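Local coordinates for Ent-copalyl diphosphate synthase (Streptomyces platensis, PDB 5BP8), which is a largely helical protein of the class II terpene cyclase type, with a C-terminal region related to that of squalene-hopene cyclases, at residues G25-D33 / K498-V506; R422-L433 / M455-T464. All blocks are in the same frame, centred on the assembly; numbering follows the deposited sequence.

Interaction 1 of 2, residues G25-D33 / K498-V506; sequences GLVAPSVYD and KDIYAPVTV
The carbonyl oxygen of Leu26 is approached by three groups: a water donates to it, Pro503 CA-H leans against it, and the amide of Val504 reaches it through a weak bond (Val504 N to Leu26 O, 3.1 Å). This opens a seam near the middle of a class II terpene cyclase-type fold, built largely of helices, where the chain entering helix 31-40 runs beside the chain entering helix 504-518. Further along, Ala28 N gives Ala502 O a nearly straight bond of 3.0 Å, and a second water joins Ala28 O to Ala502 N. Alanine suits both places, its methyl letting the backbones approach. Leu26 CD2 packs on Val504 CB at 3.7 Å. At the other end Asp499 serves the start of helix 31-40: its OD1 takes the Ser30 OG hydrogen on the syn side (2.7 Å), while Tyr32 N reaches OD2 from above the carboxylate plane (2.9 Å). The short, charged side chain thus satisfies a first-turn amide, and the helix end would probably stabilise its negative charge. Lys498, bent at chi2 (-74°), forms a salt bridge with Glu194, to which Tyr32 OH is also hydrogen-bonded. Lys498 CB sits over one face of the Tyr32 ring, toward its rim, 3.7 Å from the centroid, a CH-pi contact.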
loop_
_atom_site.group_PDB
_atom_site.type_symbol
_atom_site.label_atom_id
_atom_site.label_comp_id
_atom_site.label_asym_id
_atom_site.label_seq_id
_atom_site.Cartn_x
_atom_site.Cartn_y
_atom_site.Cartn_z
ATOM N N GLY A 25 -0.819 13.280 -2.042
ATOM C CA GLY A 25 -1.720 12.152 -1.941
ATOM C C GLY A 25 -1.932 11.842 -0.467
ATOM O O GLY A 25 -1.136 12.270 0.384
ATOM N N LEU A 26 -3.007 11.132 -0.153
ATOM C CA LEU A 26 -3.352 10.853 1.244
ATOM C C LEU A 26 -3.217 9.371 1.572
ATOM O O LEU A 26 -3.928 8.505 1.012
ATOM C CB LEU A 26 -4.758 11.360 1.592
ATOM C CG LEU A 26 -5.279 11.065 2.999
ATOM C CD1 LEU A 26 -4.355 11.629 4.074
ATOM C CD2 LEU A 26 -6.701 11.635 3.158
ATOM N N VAL A 27 -2.276 9.085 2.467
ATOM C CA VAL A 27 -2.091 7.757 3.053
ATOM C C VAL A 27 -2.202 7.916 4.546
ATOM O O VAL A 27 -1.470 8.740 5.129
ATOM C CB VAL A 27 -0.733 7.097 2.669
ATOM C CG1 VAL A 27 -0.596 5.734 3.377
ATOM C CG2 VAL A 27 -0.623 6.888 1.162
ATOM N N ALA A 28 -3.089 7.148 5.177
ATOM C CA ALA A 28 -3.292 7.260 6.633
ATOM C C ALA A 28 -2.066 6.740 7.367
ATOM O O ALA A 28 -1.357 5.868 6.855
ATOM C CB ALA A 28 -4.513 6.466 7.066
ATOM N N PRO A 29 -1.812 7.257 8.575
ATOM C CA PRO A 29 -0.712 6.667 9.345
ATOM C C PRO A 29 -0.929 5.210 9.649
ATOM O O PRO A 29 -2.065 4.720 9.648
ATOM C CB PRO A 29 -0.698 7.476 10.661
ATOM C CG PRO A 29 -1.488 8.723 10.387
ATOM C CD PRO A 29 -2.375 8.465 9.199
ATOM N N SER A 30 0.168 4.503 9.864
ATOM C CA SER A 30 0.093 3.184 10.438
ATOM C C SER A 30 1.193 2.988 11.455
ATOM O O SER A 30 2.043 3.864 11.680
ATOM C CB SER A 30 0.129 2.077 9.362
ATOM O OG SER A 30 1.361 2.086 8.670
ATOM N N VAL A 31 1.152 1.831 12.102
ATOM C CA VAL A 31 2.062 1.559 13.209
ATOM C C VAL A 31 3.514 1.448 12.753
ATOM O O VAL A 31 4.407 1.976 13.404
ATOM C CB VAL A 31 1.624 0.259 13.916
ATOM C CG1 VAL A 31 2.686 -0.241 14.878
ATOM C CG2 VAL A 31 0.286 0.481 14.627
ATOM N N TYR A 32 3.772 0.774 11.638
ATOM C CA TYR A 32 5.185 0.443 11.314
ATOM C C TYR A 32 6.124 1.657 11.302
ATOM O O TYR A 32 7.119 1.682 12.044
ATOM C CB TYR A 32 5.327 -0.337 9.980
ATOM C CG TYR A 32 6.779 -0.570 9.669
ATOM C CD1 TYR A 32 7.457 -1.658 10.203
ATOM C CD2 TYR A 32 7.512 0.339 8.918
ATOM C CE1 TYR A 32 8.795 -1.845 9.983
ATOM C CE2 TYR A 32 8.878 0.159 8.697
ATOM C CZ TYR A 32 9.517 -0.944 9.238
ATOM O OH TYR A 32 10.876 -1.173 9.030
ATOM N N ASP A 33 5.825 2.684 10.483
ATOM C CA ASP A 33 6.757 3.805 10.374
ATOM C C ASP A 33 6.659 4.703 11.600
ATOM O O ASP A 33 7.621 5.367 11.959
ATOM C CB ASP A 33 6.562 4.676 9.114
ATOM C CG ASP A 33 7.509 4.302 7.973
ATOM O OD1 ASP A 33 7.630 3.105 7.642
ATOM O OD2 ASP A 33 8.090 5.205 7.349
ATOM N N LYS A 498 5.158 -1.817 4.193
ATOM C CA LYS A 498 5.876 -2.363 5.313
ATOM C C LYS A 498 4.911 -3.183 6.155
ATOM O O LYS A 498 5.171 -4.351 6.451
ATOM C CB LYS A 498 6.485 -1.211 6.172
ATOM C CG LYS A 498 7.576 -0.408 5.471
ATOM C CD LYS A 498 8.878 -1.173 5.365
ATOM C CE LYS A 498 9.866 -0.462 4.450
ATOM N NZ LYS A 498 10.270 0.845 5.018
ATOM N N ASP A 499 3.831 -2.542 6.585
ATOM C CA ASP A 499 2.659 -3.241 7.117
ATOM C C ASP A 499 1.624 -3.129 5.990
ATOM O O ASP A 499 1.951 -3.489 4.846
ATOM C CB ASP A 499 2.185 -2.849 8.559
ATOM C CG ASP A 499 2.059 -1.307 8.857
ATOM O OD1 ASP A 499 1.983 -0.460 7.939
ATOM O OD2 ASP A 499 2.003 -0.957 10.098
ATOM N N ILE A 500 0.410 -2.696 6.282
ATOM C CA ILE A 500 -0.623 -2.472 5.249
ATOM C C ILE A 500 -1.194 -1.063 5.444
ATOM O O ILE A 500 -1.385 -0.603 6.587
ATOM C CB ILE A 500 -1.744 -3.532 5.230
ATOM C CG1 ILE A 500 -2.264 -3.909 6.634
ATOM C CG2 ILE A 500 -1.238 -4.782 4.532
ATOM C CD1 ILE A 500 -3.271 -5.053 6.637
ATOM N N TYR A 501 -1.376 -0.350 4.333
ATOM C CA TYR A 501 -1.733 1.049 4.336
ATOM C C TYR A 501 -3.018 1.349 3.618
ATOM O O TYR A 501 -3.467 0.557 2.772
ATOM C CB TYR A 501 -0.599 1.891 3.732
ATOM C CG TYR A 501 -0.388 1.786 2.237
ATOM C CD1 TYR A 501 0.502 0.846 1.688
ATOM C CD2 TYR A 501 -1.032 2.665 1.361
ATOM C CE1 TYR A 501 0.684 0.757 0.329
ATOM C CE2 TYR A 501 -0.829 2.589 -0.001
ATOM C CZ TYR A 501 0.045 1.656 -0.512
ATOM O OH TYR A 501 0.233 1.592 -1.888
ATOM N N ALA A 502 -3.607 2.483 3.986
ATOM C CA ALA A 502 -4.873 2.956 3.424
ATOM C C ALA A 502 -4.676 4.229 2.607
ATOM O O ALA A 502 -4.428 5.328 3.174
ATOM C CB ALA A 502 -5.903 3.222 4.522
ATOM N N PRO A 503 -4.794 4.101 1.284
ATOM C CA PRO A 503 -4.813 5.294 0.426
ATOM C C PRO A 503 -6.239 5.855 0.400
ATOM O O PRO A 503 -7.112 5.422 -0.403
ATOM C CB PRO A 503 -4.356 4.757 -0.898
ATOM C CG PRO A 503 -4.964 3.369 -0.955
ATOM C CD PRO A 503 -4.964 2.876 0.493
ATOM N N VAL A 504 -6.478 6.796 1.301
ATOM C CA VAL A 504 -7.833 7.192 1.673
ATOM C C VAL A 504 -8.591 7.827 0.489
ATOM O O VAL A 504 -9.760 7.561 0.283
ATOM C CB VAL A 504 -7.801 8.154 2.892
ATOM C CG1 VAL A 504 -9.171 8.771 3.154
ATOM C CG2 VAL A 504 -7.256 7.434 4.136
ATOM N N THR A 505 -7.907 8.640 -0.296
ATOM C CA THR A 505 -8.578 9.348 -1.389
ATOM C C THR A 505 -8.900 8.346 -2.493
ATOM O O THR A 505 -9.966 8.398 -3.116
ATOM C CB THR A 505 -7.710 10.481 -1.903
ATOM O OG1 THR A 505 -7.423 11.381 -0.809
ATOM C CG2 THR A 505 -8.403 11.232 -3.038
ATOM N N VAL A 506 -7.985 7.409 -2.699
ATOM C CA VAL A 506 -8.236 6.273 -3.598
ATOM C C VAL A 506 -9.511 5.519 -3.216
ATOM O O VAL A 506 -10.353 5.183 -4.065
ATOM C CB VAL A 506 -6.988 5.357 -3.677
ATOM C CG1 VAL A 506 -7.308 4.035 -4.359
ATOM C CG2 VAL A 506 -5.873 6.046 -4.444
HETATM O O HOH W 1 -5.165 8.136 -1.400
HETATM O O HOH W 2 -2.348 3.513 6.286
HETATM O O HOH W 3 8.505 3.029 5.132
#

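Interaction 2 of 2, residues R422-L433 / M455-T464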
loop_
_atom_site.group_PDB
_atom_site.type_symbol
_atom_site.label_atom_id
_atom_site.label_comp_id
_atom_site.label_asym_id
_atom_site.label_seq_id
_atom_site.Cartn_x
_atom_site.Cartn_y
_atom_site.Cartn_z
ATOM N N ARG A 422 -15.595 -14.335 -21.018
ATOM C CA ARG A 422 -16.872 -14.022 -20.352
ATOM C C ARG A 422 -17.273 -15.050 -19.266
ATOM O O ARG A 422 -17.944 -14.694 -18.290
ATOM C CB ARG A 422 -18.010 -13.877 -21.381
ATOM C CG ARG A 422 -19.352 -13.422 -20.803
ATOM C CD ARG A 422 -19.283 -12.010 -20.211
ATOM N NE ARG A 422 -20.116 -11.860 -19.010
ATOM C CZ ARG A 422 -20.361 -10.703 -18.386
ATOM N NH1 ARG A 422 -19.841 -9.542 -18.825
ATOM N NH2 ARG A 422 -21.140 -10.714 -17.304
ATOM N N ALA A 423 -16.881 -16.313 -19.446
ATOM C CA ALA A 423 -17.155 -17.350 -18.442
ATOM C C ALA A 423 -16.493 -16.984 -17.106
ATOM O O ALA A 423 -17.092 -17.126 -16.037
ATOM C CB ALA A 423 -16.647 -18.706 -18.909
ATOM N N ALA A 424 -15.245 -16.552 -17.197
ATOM C CA ALA A 424 -14.470 -16.166 -16.024
ATOM C C ALA A 424 -15.081 -14.969 -15.297
ATOM O O ALA A 424 -15.123 -14.913 -14.055
ATOM C CB ALA A 424 -13.049 -15.865 -16.432
ATOM N N VAL A 425 -15.524 -13.987 -16.066
ATOM C CA VAL A 425 -16.194 -12.836 -15.494
ATOM C C VAL A 425 -17.449 -13.250 -14.738
ATOM O O VAL A 425 -17.698 -12.761 -13.625
ATOM C CB VAL A 425 -16.555 -11.791 -16.565
ATOM C CG1 VAL A 425 -17.478 -10.740 -15.972
ATOM C CG2 VAL A 425 -15.291 -11.173 -17.158
ATOM N N ASP A 426 -18.255 -14.154 -15.315
ATOM C CA ASP A 426 -19.453 -14.610 -14.628
ATOM C C ASP A 426 -19.111 -15.369 -13.341
ATOM O O ASP A 426 -19.835 -15.263 -12.367
ATOM C CB ASP A 426 -20.316 -15.523 -15.516
ATOM C CG ASP A 426 -20.873 -14.816 -16.729
ATOM O OD1 ASP A 426 -21.006 -13.575 -16.707
ATOM O OD2 ASP A 426 -21.206 -15.514 -17.717
ATOM N N ARG A 427 -18.028 -16.148 -13.360
ATOM C CA ARG A 427 -17.602 -16.896 -12.177
ATOM C C ARG A 427 -17.158 -15.929 -11.064
ATOM O O ARG A 427 -17.365 -16.204 -9.887
ATOM C CB ARG A 427 -16.426 -17.812 -12.492
ATOM C CG ARG A 427 -16.757 -19.054 -13.318
ATOM C CD ARG A 427 -15.711 -20.111 -12.998
ATOM N NE ARG A 427 -14.559 -20.104 -13.897
ATOM C CZ ARG A 427 -13.288 -20.305 -13.531
ATOM N NH1 ARG A 427 -12.928 -20.451 -12.242
ATOM N NH2 ARG A 427 -12.345 -20.301 -14.471
ATOM N N ALA A 428 -16.531 -14.826 -11.458
ATOM C CA ALA A 428 -16.174 -13.748 -10.500
ATOM C C ALA A 428 -17.422 -13.106 -9.871
ATOM O O ALA A 428 -17.486 -12.872 -8.641
ATOM C CB ALA A 428 -15.310 -12.695 -11.170
ATOM N N ALA A 429 -18.427 -12.816 -10.680
ATOM C CA ALA A 429 -19.682 -12.248 -10.168
ATOM C C ALA A 429 -20.419 -13.243 -9.252
ATOM O O ALA A 429 -21.006 -12.849 -8.247
ATOM C CB ALA A 429 -20.590 -11.805 -11.320
ATOM N N ALA A 430 -20.366 -14.528 -9.589
ATOM C CA ALA A 430 -20.912 -15.560 -8.726
ATOM C C ALA A 430 -20.207 -15.576 -7.355
ATOM O O ALA A 430 -20.857 -15.752 -6.319
ATOM C CB ALA A 430 -20.798 -16.917 -9.384
ATOM N N TRP A 431 -18.884 -15.442 -7.381
ATOM C CA TRP A 431 -18.081 -15.383 -6.158
ATOM C C TRP A 431 -18.447 -14.164 -5.323
ATOM O O TRP A 431 -18.556 -14.235 -4.083
ATOM C CB TRP A 431 -16.598 -15.395 -6.518
ATOM C CG TRP A 431 -15.676 -15.269 -5.362
ATOM C CD1 TRP A 431 -15.262 -16.265 -4.539
ATOM C CD2 TRP A 431 -15.038 -14.075 -4.903
ATOM N NE1 TRP A 431 -14.377 -15.775 -3.597
ATOM C CE2 TRP A 431 -14.240 -14.431 -3.784
ATOM C CE3 TRP A 431 -15.055 -12.748 -5.321
ATOM C CZ2 TRP A 431 -13.463 -13.500 -3.089
ATOM C CZ3 TRP A 431 -14.278 -11.824 -4.628
ATOM C CH2 TRP A 431 -13.493 -12.210 -3.533
ATOM N N ALA A 432 -18.666 -13.045 -5.990
ATOM C CA ALA A 432 -19.149 -11.870 -5.310
ATOM C C ALA A 432 -20.468 -12.125 -4.601
ATOM O O ALA A 432 -20.621 -11.780 -3.442
ATOM C CB ALA A 432 -19.258 -10.683 -6.263
ATOM N N LEU A 433 -21.436 -12.762 -5.264
ATOM C CA LEU A 433 -22.725 -12.964 -4.627
ATOM C C LEU A 433 -22.567 -13.888 -3.424
ATOM O O LEU A 433 -23.207 -13.709 -2.392
ATOM C CB LEU A 433 -23.738 -13.571 -5.622
ATOM C CG LEU A 433 -24.090 -12.735 -6.844
ATOM C CD1 LEU A 433 -25.032 -13.497 -7.762
ATOM C CD2 LEU A 433 -24.726 -11.428 -6.422
HETATM N N MSE A 455 -16.809 -4.578 -5.116
HETATM C CA MSE A 455 -17.825 -5.549 -5.520
HETATM C C MSE A 455 -19.021 -4.902 -6.161
HETATM O O MSE A 455 -19.581 -5.451 -7.131
HETATM C CB MSE A 455 -18.223 -6.438 -4.339
HETATM C CG MSE A 455 -17.053 -7.343 -3.962
HETATM SE SE MSE A 455 -16.461 -8.583 -5.361
HETATM C CE MSE A 455 -14.975 -7.592 -6.129
ATOM N N VAL A 456 -19.456 -3.758 -5.661
ATOM C CA VAL A 456 -20.569 -3.050 -6.301
ATOM C C VAL A 456 -20.195 -2.682 -7.754
ATOM O O VAL A 456 -20.995 -2.914 -8.696
ATOM C CB VAL A 456 -21.001 -1.813 -5.490
ATOM C CG1 VAL A 456 -21.907 -0.906 -6.304
ATOM C CG2 VAL A 456 -21.687 -2.247 -4.207
ATOM N N GLN A 457 -18.985 -2.161 -7.942
ATOM C CA GLN A 457 -18.482 -1.852 -9.285
ATOM C C GLN A 457 -18.438 -3.069 -10.185
ATOM O O GLN A 457 -18.895 -2.997 -11.331
ATOM C CB GLN A 457 -17.079 -1.281 -9.249
ATOM C CG GLN A 457 -16.991 0.108 -8.676
ATOM C CD GLN A 457 -15.594 0.675 -8.805
ATOM O OE1 GLN A 457 -14.994 0.639 -9.892
ATOM N NE2 GLN A 457 -15.070 1.213 -7.699
ATOM N N LEU A 458 -17.883 -4.174 -9.678
ATOM C CA LEU A 458 -17.803 -5.417 -10.435
ATOM C C LEU A 458 -19.183 -5.833 -10.909
ATOM O O LEU A 458 -19.377 -6.131 -12.099
ATOM C CB LEU A 458 -17.181 -6.539 -9.598
ATOM C CG LEU A 458 -17.090 -7.931 -10.232
ATOM C CD1 LEU A 458 -16.492 -7.882 -11.623
ATOM C CD2 LEU A 458 -16.282 -8.891 -9.364
ATOM N N LEU A 459 -20.142 -5.882 -9.976
ATOM C CA LEU A 459 -21.487 -6.350 -10.296
ATOM C C LEU A 459 -22.202 -5.439 -11.291
ATOM O O LEU A 459 -22.823 -5.931 -12.250
ATOM C CB LEU A 459 -22.324 -6.500 -9.027
ATOM C CG LEU A 459 -21.901 -7.613 -8.059
ATOM C CD1 LEU A 459 -22.680 -7.501 -6.755
ATOM C CD2 LEU A 459 -22.094 -8.993 -8.664
HETATM N N MSE A 460 -22.107 -4.131 -11.084
HETATM C CA MSE A 460 -22.780 -3.173 -11.978
HETATM C C MSE A 460 -22.138 -3.116 -13.340
HETATM O O MSE A 460 -22.847 -3.140 -14.383
HETATM C CB MSE A 460 -22.882 -1.799 -11.331
HETATM C CG MSE A 460 -23.752 -1.780 -10.084
HETATM SE SE MSE A 460 -25.645 -2.210 -10.445
HETATM C CE MSE A 460 -25.736 -4.145 -10.613
ATOM N N ARG A 461 -20.814 -3.060 -13.390
ATOM C CA ARG A 461 -20.139 -2.890 -14.677
ATOM C C ARG A 461 -20.190 -4.137 -15.567
ATOM O O ARG A 461 -20.041 -4.022 -16.794
ATOM C CB ARG A 461 -18.710 -2.406 -14.496
ATOM C CG ARG A 461 -18.618 -0.961 -13.996
ATOM C CD ARG A 461 -17.237 -0.595 -13.482
ATOM N NE ARG A 461 -16.172 -0.694 -14.479
ATOM C CZ ARG A 461 -14.880 -0.470 -14.213
ATOM N NH1 ARG A 461 -14.471 -0.122 -12.988
ATOM N NH2 ARG A 461 -13.993 -0.602 -15.164
ATOM N N THR A 462 -20.429 -5.308 -14.979
ATOM C CA THR A 462 -20.433 -6.558 -15.746
ATOM C C THR A 462 -21.835 -7.106 -15.928
ATOM O O THR A 462 -22.002 -8.228 -16.384
ATOM C CB THR A 462 -19.543 -7.635 -15.093
ATOM O OG1 THR A 462 -20.060 -8.004 -13.808
ATOM C CG2 THR A 462 -18.116 -7.146 -14.983
ATOM N N ARG A 463 -22.835 -6.308 -15.567
ATOM C CA ARG A 463 -24.222 -6.705 -15.626
ATOM C C ARG A 463 -24.612 -6.768 -17.096
ATOM O O ARG A 463 -24.117 -5.986 -17.887
ATOM C CB ARG A 463 -25.066 -5.664 -14.898
ATOM C CG ARG A 463 -26.517 -6.027 -14.640
ATOM C CD ARG A 463 -27.085 -5.108 -13.563
ATOM N NE ARG A 463 -28.502 -4.773 -13.747
ATOM C CZ ARG A 463 -28.972 -3.601 -14.193
ATOM N NH1 ARG A 463 -28.151 -2.602 -14.529
ATOM N NH2 ARG A 463 -30.286 -3.425 -14.307
ATOM N N THR A 464 -25.456 -7.728 -17.448
ATOM C CA THR A 464 -26.008 -7.810 -18.811
ATOM C C THR A 464 -27.519 -7.906 -18.751
ATOM O O THR A 464 -28.088 -8.129 -17.674
ATOM C CB THR A 464 -25.450 -9.020 -19.593
ATOM O OG1 THR A 464 -25.787 -10.244 -18.923
ATOM C CG2 THR A 464 -23.945 -8.905 -19.749
#
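Helices 422-433 and 455-461 cross steeply, their directions opposed but well off antiparallel (crossing angle -134°), with a closest axis approach of 9.9 Å. Such helix pairs build the all-helical alpha-alpha barrel domain of squalene-hopene cyclases, to which this region is related. Small residues line the first helix: Ala428 and Ala429 let the branches of Leu458 and Leu459 come in, with Ala429 CB 4.2 Å from Leu459 CD2. Ala432 CB rests on the selenium of Met455, modelled as selenomethionine, at 3.6 Å. Met455 SE also lies 4.0 Å from Trp431 CZ3, an oblique Met-aromatic contact. At the other end Thr462 turns its hydroxyl back (chi1 64°) to bond Leu458 O at 2.6 Å, and its CG2 meets Val425 CG1 at 3.8 Å. Arg422 has the length to span the gap: NH2 donates to Thr462 O over 2.8 Å, with the oxygen near the guanidinium plane and the bond at 163°. Its NE and NH2 both donate to Asp426 OD1, a side-on salt bridge within the helix; together these bonds limit the group's rotation. Its faces carry Thr464 CG2 and, opposite, Val425 CG1. Helix 402-416 touches Trp431, Met455 and Leu458, helix 469-484 packs on Leu433 and Leu459, and helix 504-518 lies against Val456 and Met460.

Interaction 2 is local, its segments separated by 21 residues, and is nested inside the long loop that interaction 1 closes by joining residues near the two ends of the chain. Their centres lie about 29 Å apart and their nearest atoms about 7 Å, without touching. Helix 504-518 connects them: its first turn belongs to interaction 1, and its later residues Ala513, Ala514 and Leu517 pack on helix 449-461 of interaction 2. The centre of interaction 1 lies about 7 Å from the centre of the chain, that of interaction 2 about 25 Å. The former mixes backbone and side-chain hydrogen bonds, bridging waters and apolar contacts, whereas the latter is chiefly apolar helix packing with an arginine at one end.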